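Local atomic coordinates of Esterase/lipase (Lactobacillus rhamnosus, PDB entry 4N5H), a protein that probably hydrolyses carboxylic ester bonds, and may also transfer acyl groups, as an esterase of the alpha/beta-hydrolase fold. Residues Val110-Gln115 and Gly148-Ser153. The protein carries 1 engineered substitution. Numbering follows the deposited sequence.
Sequences VDLRGQ and GGHLAS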
loop_
_atom_site.group_PDB
_atom_site.type_symbol
_atom_site.label_atom_id
_atom_site.label_comp_id
_atom_site.label_asym_id
_atom_site.label_seq_id
_atom_site.Cartn_x
_atom_site.Cartn_y
_atom_site.Cartn_z
ATOM N N VAL A 110 22.540 -22.332 -11.169
ATOM C CA VAL A 110 23.215 -23.386 -10.438
ATOM C C VAL A 110 22.529 -24.725 -10.801
ATOM O O VAL A 110 21.525 -24.786 -11.552
ATOM C CB VAL A 110 23.131 -23.163 -8.911
ATOM C CG1 VAL A 110 23.874 -21.887 -8.560
ATOM C CG2 VAL A 110 21.681 -23.028 -8.493
ATOM N N ASP A 111 23.081 -25.793 -10.255
ATOM C CA ASP A 111 22.460 -27.084 -10.285
ATOM C C ASP A 111 22.078 -27.489 -8.851
ATOM O O ASP A 111 22.111 -26.625 -7.949
ATOM C CB ASP A 111 23.362 -28.169 -10.950
ATOM C CG ASP A 111 24.649 -28.379 -10.278
ATOM O OD1 ASP A 111 24.773 -28.195 -9.057
ATOM O OD2 ASP A 111 25.615 -28.847 -10.959
ATOM N N LEU A 112 21.640 -28.730 -8.695
ATOM C CA LEU A 112 21.138 -29.183 -7.377
ATOM C C LEU A 112 22.184 -29.016 -6.317
ATOM O O LEU A 112 21.902 -28.655 -5.210
ATOM C CB LEU A 112 20.678 -30.626 -7.508
ATOM C CG LEU A 112 20.279 -31.327 -6.160
ATOM C CD1 LEU A 112 19.142 -30.528 -5.448
ATOM C CD2 LEU A 112 19.864 -32.766 -6.427
ATOM N N ARG A 113 23.464 -29.290 -6.629
ATOM C CA ARG A 113 24.502 -29.130 -5.621
ATOM C C ARG A 113 24.582 -27.714 -5.085
ATOM O O ARG A 113 24.761 -27.509 -3.861
ATOM C CB ARG A 113 25.886 -29.649 -6.129
ATOM C CG ARG A 113 27.013 -29.393 -5.197
ATOM C CD ARG A 113 28.335 -29.894 -5.732
ATOM N NE ARG A 113 28.441 -31.337 -5.798
ATOM C CZ ARG A 113 28.382 -32.048 -6.925
ATOM N NH1 ARG A 113 28.110 -31.427 -8.104
ATOM N NH2 ARG A 113 28.529 -33.389 -6.885
ATOM N N GLY A 114 24.504 -26.706 -5.975
ATOM C CA GLY A 114 24.579 -25.263 -5.567
ATOM C C GLY A 114 23.374 -24.997 -4.627
ATOM O O GLY A 114 23.571 -24.304 -3.623
ATOM N N GLN A 115 22.233 -25.546 -4.930
ATOM C CA GLN A 115 20.991 -25.339 -4.088
ATOM C C GLN A 115 21.174 -25.928 -2.701
ATOM O O GLN A 115 20.883 -25.288 -1.670
ATOM C CB GLN A 115 19.690 -25.863 -4.736
ATOM C CG GLN A 115 19.461 -25.113 -6.032
ATOM C CD GLN A 115 18.146 -25.407 -6.644
ATOM O OE1 GLN A 115 17.631 -26.527 -6.599
ATOM N NE2 GLN A 115 17.546 -24.382 -7.179
ATOM N N GLY A 148 10.626 -27.621 -2.652
ATOM C CA GLY A 148 11.215 -27.431 -1.369
ATOM C C GLY A 148 11.121 -28.684 -0.485
ATOM O O GLY A 148 11.975 -28.847 0.425
ATOM N N GLY A 149 10.075 -29.504 -0.653
ATOM C CA GLY A 149 9.998 -30.789 0.018
ATOM C C GLY A 149 11.035 -31.812 -0.486
ATOM O O GLY A 149 11.561 -32.568 0.269
ATOM N N HIS A 150 11.283 -31.786 -1.764
ATOM C CA HIS A 150 12.410 -32.543 -2.340
ATOM C C HIS A 150 13.670 -32.118 -1.647
ATOM O O HIS A 150 14.402 -32.982 -1.136
ATOM C CB HIS A 150 12.545 -32.221 -3.819
ATOM C CG HIS A 150 13.794 -32.715 -4.445
ATOM N ND1 HIS A 150 14.835 -31.905 -4.804
ATOM C CD2 HIS A 150 14.154 -33.984 -4.818
ATOM C CE1 HIS A 150 15.782 -32.632 -5.386
ATOM N NE2 HIS A 150 15.427 -33.912 -5.323
ATOM N N LEU A 151 13.951 -30.828 -1.619
ATOM C CA LEU A 151 15.205 -30.346 -1.078
ATOM C C LEU A 151 15.299 -30.672 0.398
ATOM O O LEU A 151 16.350 -31.133 0.881
ATOM C CB LEU A 151 15.349 -28.859 -1.315
ATOM C CG LEU A 151 15.545 -28.390 -2.782
ATOM C CD1 LEU A 151 15.262 -26.923 -2.983
ATOM C CD2 LEU A 151 16.921 -28.746 -3.250
ATOM N N ALA A 152 14.208 -30.487 1.167
ATOM C CA ALA A 152 14.223 -30.810 2.566
ATOM C C ALA A 152 14.510 -32.315 2.775
ATOM O O ALA A 152 15.206 -32.658 3.771
ATOM C CB ALA A 152 12.947 -30.460 3.258
ATOM N N SER A 153 13.938 -33.190 1.942
ATOM C CA SER A 153 14.095 -34.619 2.114
ATOM C C SER A 153 15.569 -34.993 1.893
ATOM O O SER A 153 16.106 -35.836 2.599
ATOM C CB SER A 153 13.141 -35.454 1.241
ATOM O OG SER A 153 13.589 -35.497 -0.129
#
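Leu151 and Leu112 make the heart of this small, buried contact, reaching out from facing helices and overlapping side by side, so that CD2 of Leu151 lies 3.6 Å from CD1 of Leu112. With its CG anti to the backbone N (chi1 173°), Leu112 swings its branched end across to helix 147-158. The same CD1 also abuts the rim of the His150 imidazole, close to the level of the ring, 4.0 Å from CE1. The ring is held from elsewhere: NE2 of His150 hydrogen-bonds to the carbonyl of Leu221, and Trp77 packs against it with the planes nearly perpendicular. Gln115 reaches the same CD2 of Leu151, its amide arm running roughly perpendicular to the leucine side chain, with OE1 4.1 Å from that methyl. That oxygen is buried without a polar partner, whereas NE2 of Gln115 bonds to the carbonyls of Arg105 and Trp77. No hydrogen bond joins the two segments; apolar packing does the work. Helix 112-129 starts here, with Asp111 as its N-cap, and meets helix 147-158 just beyond the probable nucleophile elbow of the alpha/beta-hydrolase fold, where Leu151 also rests on Ile116 and Ile119 of helix 112-129 and on Ile72 of strand 66-72.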